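Local coordinates for protein pectate lyase (Bacillus subtilis, PDB 5AMV) that cleaves polygalacturonate by calcium-dependent beta-elimination, releasing oligosaccharides with an unsaturated galacturonosyl residue at the non-reducing end, at residues A[11-15]-A[265-269]; A[286-290]-A[370-374]. All coordinates share one frame; numbering follows the deposited sequence.

Two neighbouring parallel strands of a right-handed beta-helix, 266-274 and 287-296, each receive an irregular stretch of chain on their outward side: contact 1 brings residues 11-15 from near the N-terminus, contact 2 brings 370-374 from near the C-terminus. Their centres lie about 9 Å apart, and both are partly buried on the outside of the beta-helix, contact 1 nearer the chain's centre (about 15 Å, against about 19 Å, centre to centre). The strands are tied by backbone bonds, Leu-268 N to His-289 O and Ile-266 O to His-289 N. Contact 1 mixes a tryptophan-lysine overlap with two hydrogen bonds, whereas contact 2 has none between its segments and relies on CH-pi packing. Trp-14 and Trp-371 meet between them.

Contact 1 of 2, residues A[11-15]-A[265-269]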
loop_
_atom_site.group_PDB
_atom_site.type_symbol
_atom_site.label_atom_id
_atom_site.label_comp_id
_atom_site.label_asym_id
_atom_site.label_seq_id
_atom_site.Cartn_x
_atom_site.Cartn_y
_atom_site.Cartn_z
ATOM N N ASN A 11 -16.609 -14.011 8.363
ATOM C CA ASN A 11 -17.193 -12.698 8.655
ATOM C C ASN A 11 -16.136 -11.592 8.616
ATOM O O ASN A 11 -16.424 -10.427 8.963
ATOM C CB ASN A 11 -17.859 -12.705 10.042
ATOM C CG ASN A 11 -16.854 -12.766 11.186
ATOM O OD1 ASN A 11 -15.714 -13.181 11.008
ATOM N ND2 ASN A 11 -17.288 -12.370 12.382
ATOM N N ASP A 12 -14.910 -11.951 8.213
ATOM C CA ASP A 12 -13.796 -11.004 8.398
ATOM C C ASP A 12 -13.600 -10.040 7.221
ATOM O O ASP A 12 -12.630 -10.147 6.431
ATOM C CB ASP A 12 -12.514 -11.759 8.767
ATOM C CG ASP A 12 -11.422 -10.844 9.294
ATOM O OD1 ASP A 12 -11.627 -9.597 9.418
ATOM O OD2 ASP A 12 -10.340 -11.387 9.599
ATOM N N GLY A 13 -14.542 -9.101 7.104
ATOM C CA GLY A 13 -14.433 -8.022 6.126
ATOM C C GLY A 13 -14.779 -8.404 4.694
ATOM O O GLY A 13 -15.179 -9.537 4.392
ATOM N N TRP A 14 -14.614 -7.432 3.791
ATOM C CA TRP A 14 -14.995 -7.595 2.416
ATOM C C TRP A 14 -14.257 -8.771 1.727
ATOM O O TRP A 14 -14.768 -9.359 0.777
ATOM C CB TRP A 14 -14.732 -6.314 1.672
ATOM C CG TRP A 14 -15.890 -5.290 1.665
ATOM C CD1 TRP A 14 -15.794 -3.967 1.980
ATOM C CD2 TRP A 14 -17.260 -5.508 1.247
ATOM N NE1 TRP A 14 -17.017 -3.333 1.800
ATOM C CE2 TRP A 14 -17.935 -4.257 1.360
ATOM C CE3 TRP A 14 -17.987 -6.640 0.816
ATOM C CZ2 TRP A 14 -19.306 -4.094 1.022
ATOM C CZ3 TRP A 14 -19.347 -6.474 0.454
ATOM C CH2 TRP A 14 -19.987 -5.205 0.588
ATOM N N GLY A 15 -13.046 -9.111 2.192
ATOM C CA GLY A 15 -12.360 -10.288 1.610
ATOM C C GLY A 15 -13.140 -11.589 1.769
ATOM O O GLY A 15 -12.913 -12.538 1.003
ATOM N N LYS A 265 -14.154 -2.647 -2.710
ATOM C CA LYS A 265 -14.745 -3.037 -1.447
ATOM C C LYS A 265 -13.636 -3.638 -0.618
ATOM O O LYS A 265 -13.209 -4.786 -0.826
ATOM C CB LYS A 265 -15.897 -4.024 -1.631
ATOM C CG LYS A 265 -17.106 -3.333 -2.266
ATOM C CD LYS A 265 -18.192 -4.376 -2.492
ATOM C CE LYS A 265 -19.587 -3.739 -2.698
ATOM N NZ LYS A 265 -19.625 -2.758 -3.841
ATOM N N ILE A 266 -13.202 -2.823 0.339
ATOM C CA ILE A 266 -12.027 -3.116 1.184
ATOM C C ILE A 266 -12.382 -2.843 2.645
ATOM O O ILE A 266 -12.967 -1.804 2.984
ATOM C CB ILE A 266 -10.860 -2.230 0.746
ATOM C CG1 ILE A 266 -10.483 -2.523 -0.721
ATOM C CG2 ILE A 266 -9.634 -2.460 1.675
ATOM C CD1 ILE A 266 -9.708 -1.349 -1.347
ATOM N N THR A 267 -11.965 -3.749 3.515
ATOM C CA THR A 267 -12.067 -3.543 4.951
ATOM C C THR A 267 -10.682 -3.366 5.541
ATOM O O THR A 267 -9.823 -4.211 5.343
ATOM C CB THR A 267 -12.759 -4.742 5.632
ATOM O OG1 THR A 267 -14.072 -4.890 5.081
ATOM C CG2 THR A 267 -12.881 -4.594 7.163
ATOM N N LEU A 268 -10.487 -2.259 6.250
ATOM C CA LEU A 268 -9.233 -2.036 6.974
ATOM C C LEU A 268 -9.504 -2.069 8.452
ATOM O O LEU A 268 -10.228 -1.208 8.962
ATOM C CB LEU A 268 -8.633 -0.653 6.651
ATOM C CG LEU A 268 -8.404 -0.359 5.156
ATOM C CD1 LEU A 268 -7.739 0.987 5.019
ATOM C CD2 LEU A 268 -7.496 -1.399 4.506
ATOM N N HIS A 269 -8.924 -3.040 9.150
ATOM C CA HIS A 269 -9.077 -2.992 10.609
ATOM C C HIS A 269 -7.853 -3.393 11.395
ATOM O O HIS A 269 -7.062 -4.191 10.942
ATOM C CB HIS A 269 -10.356 -3.763 11.049
ATOM C CG HIS A 269 -10.242 -5.266 10.987
ATOM N ND1 HIS A 269 -9.722 -6.017 12.025
ATOM C CD2 HIS A 269 -10.601 -6.153 10.017
ATOM C CE1 HIS A 269 -9.754 -7.299 11.695
ATOM N NE2 HIS A 269 -10.285 -7.412 10.487
#
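Trp-14 lays its indole over the aliphatic stem of Lys-265, and this pair accounts for much of the surface buried where loop 11-15 meets the strand segment 265-269. Lys-265 CB sits 3.4 Å from the centroid of the five-membered ring of Trp-14, almost on the ring normal, a CH-pi contact. The lysine carbons beyond it run on across the six-membered ring, with CE 3.6 Å from Trp-14 CH2. A bend at chi4 then turns the amine aside to the carbonyl oxygen of Gly-262; at 5.5 Å from the centroid of the six-membered ring, NZ adds at most a weak cation-pi attraction. At the base of the indole, Trp-14 CB rests 3.3 Å from Lys-265 O.

Thr-267 meets the backbone instead. Its OG1 accepts a hydrogen bond from Trp-14 N (2.9 Å, 157° at the hydrogen), and the same hydroxyl lies close to Gly-13 CA. A side chain at Gly-13 would run into Thr-267 CB, and its positive phi also favours glycine. Farther along the strand, His-269 NE2 donates to Asp-12 OD1 at 2.8 Å, using the syn lone pair of OD1, which lies 20° out of the imidazole plane. With CG anti to the backbone N (chi1 -166°), Asp-12 places its carboxylate at the imidazole edge; Tyr-291 stacks on that ring. Thr-236, on the adjoining strand 235-245, bonds to Asp-12 O and Gly-15 N, extending the attachment to this neighbouring parallel strand.

Chemically, the grip is divided: nonpolar overlap holds the tryptophan end, and directional bonds fix the backbone and the carboxylate. With NE2 donating to Asp-12 OD1, the nearby carboxylate charge would be expected to polarise the imidazole of His-269 and may favour its protonated form.

Contact 2 of 2, residues A[286-290]-A[370-374]; sequences GQVHV and GWTPS
CH-pi packing dominates the meeting of Gln-287 and His-289 with Trp-371 and Pro-373. Gln-287 CB lies over one face of the Trp-371 indole, 3.6 Å from the centroid of the six-membered ring, and the extended chain continues across the bicycle until OE1 comes 3.6 Å from Trp-371 CE3. There the amide is inclined only 21° to the ring. Pro-373 CD approaches the opposite indole face near its rim, while its neighbour CG stands above the centre of the His-289 imidazole, 3.5 Å from the centroid. With CG anti to the backbone N (chi1 -171°), His-289 brings its ring beneath this proline.

Backbone packing adds to these contacts. Trp-371 CZ2 closes to 3.4 Å from Gln-287 C, and the indole edge points at the peptide between Val-288 and His-289.

Polar groups find partners on strand 317-326: Trp-371 NE1 bonds to Lys-317 O, and His-289 NE2 to Gln-321 OE1. Replacing Trp-371 by an alanine is likely to open a gap between Gln-287 and Pro-373 and to leave Lys-317 O without the NE1 donor.

Here a loop near the C-terminus packs against outward-facing side chains of strand 287-296 and, through Pro-373 on Tyr-319, reaches the next strand, 317-326, on the outside of the right-handed parallel beta-helix of polysaccharide lyase family 1.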
loop_
_atom_site.group_PDB
_atom_site.type_symbol
_atom_site.label_atom_id
_atom_site.label_comp_id
_atom_site.label_asym_id
_atom_site.label_seq_id
_atom_site.Cartn_x
_atom_site.Cartn_y
_atom_site.Cartn_z
ATOM N N GLY A 286 -14.884 3.618 -3.680
ATOM C CA GLY A 286 -15.168 2.403 -2.972
ATOM C C GLY A 286 -15.915 2.503 -1.664
ATOM O O GLY A 286 -15.864 3.516 -0.946
ATOM N N GLN A 287 -16.608 1.410 -1.366
ATOM C CA GLN A 287 -17.234 1.189 -0.062
ATOM C C GLN A 287 -16.173 0.581 0.835
ATOM O O GLN A 287 -15.952 -0.641 0.816
ATOM C CB GLN A 287 -18.424 0.235 -0.234
ATOM C CG GLN A 287 -19.597 0.895 -0.988
ATOM C CD GLN A 287 -20.709 -0.114 -1.296
ATOM O OE1 GLN A 287 -20.771 -1.199 -0.703
ATOM N NE2 GLN A 287 -21.646 0.282 -2.185
ATOM N N VAL A 288 -15.516 1.464 1.618
ATOM C CA VAL A 288 -14.334 1.054 2.383
ATOM C C VAL A 288 -14.680 1.142 3.853
ATOM O O VAL A 288 -15.007 2.218 4.357
ATOM C CB VAL A 288 -13.131 1.923 2.019
ATOM C CG1 VAL A 288 -11.890 1.482 2.830
ATOM C CG2 VAL A 288 -12.868 1.864 0.519
ATOM N N HIS A 289 -14.641 -0.007 4.531
ATOM C CA HIS A 289 -14.946 -0.061 5.959
ATOM C C HIS A 289 -13.629 0.092 6.722
ATOM O O HIS A 289 -12.758 -0.739 6.579
ATOM C CB HIS A 289 -15.594 -1.407 6.315
ATOM C CG HIS A 289 -16.130 -1.471 7.711
ATOM N ND1 HIS A 289 -16.512 -2.657 8.289
ATOM C CD2 HIS A 289 -16.381 -0.504 8.635
ATOM C CE1 HIS A 289 -16.970 -2.426 9.511
ATOM N NE2 HIS A 289 -16.927 -1.125 9.735
ATOM N N VAL A 290 -13.511 1.126 7.537
ATOM C CA VAL A 290 -12.290 1.483 8.246
ATOM C C VAL A 290 -12.586 1.435 9.745
ATOM O O VAL A 290 -13.294 2.299 10.269
ATOM C CB VAL A 290 -11.859 2.885 7.787
ATOM C CG1 VAL A 290 -10.616 3.421 8.606
ATOM C CG2 VAL A 290 -11.629 2.894 6.251
ATOM N N GLY A 370 -24.255 6.009 1.977
ATOM C CA GLY A 370 -25.193 5.262 1.138
ATOM C C GLY A 370 -25.129 3.753 1.284
ATOM O O GLY A 370 -25.787 3.010 0.504
ATOM N N TRP A 371 -24.338 3.272 2.259
ATOM C CA TRP A 371 -24.270 1.855 2.612
ATOM C C TRP A 371 -23.879 1.677 4.081
ATOM O O TRP A 371 -23.399 2.628 4.701
ATOM C CB TRP A 371 -23.264 1.106 1.707
ATOM C CG TRP A 371 -21.796 1.429 2.059
ATOM C CD1 TRP A 371 -21.169 2.639 1.956
ATOM C CD2 TRP A 371 -20.840 0.517 2.609
ATOM N NE1 TRP A 371 -19.855 2.546 2.424
ATOM C CE2 TRP A 371 -19.634 1.254 2.819
ATOM C CE3 TRP A 371 -20.870 -0.844 2.920
ATOM C CZ2 TRP A 371 -18.465 0.661 3.335
ATOM C CZ3 TRP A 371 -19.691 -1.441 3.446
ATOM C CH2 TRP A 371 -18.518 -0.675 3.629
ATOM N N THR A 372 -24.126 0.473 4.609
ATOM C CA THR A 372 -23.686 0.078 5.951
ATOM C C THR A 372 -23.020 -1.291 5.891
ATOM O O THR A 372 -23.558 -2.255 5.310
ATOM C CB THR A 372 -24.836 0.004 6.961
ATOM O OG1 THR A 372 -25.918 -0.715 6.371
ATOM C CG2 THR A 372 -25.298 1.395 7.352
ATOM N N PRO A 373 -21.799 -1.390 6.449
ATOM C CA PRO A 373 -21.094 -2.674 6.365
ATOM C C PRO A 373 -21.866 -3.773 7.063
ATOM O O PRO A 373 -22.401 -3.540 8.148
ATOM C CB PRO A 373 -19.803 -2.437 7.145
ATOM C CG PRO A 373 -19.679 -0.978 7.370
ATOM C CD PRO A 373 -20.943 -0.289 6.936
ATOM N N SER A 374 -21.902 -4.967 6.479
ATOM C CA SER A 374 -22.450 -6.113 7.215
ATOM C C SER A 374 -21.405 -7.205 7.537
ATOM O O SER A 374 -21.494 -7.861 8.602
ATOM C CB SER A 374 -23.653 -6.701 6.477
ATOM O OG SER A 374 -23.351 -6.862 5.096
#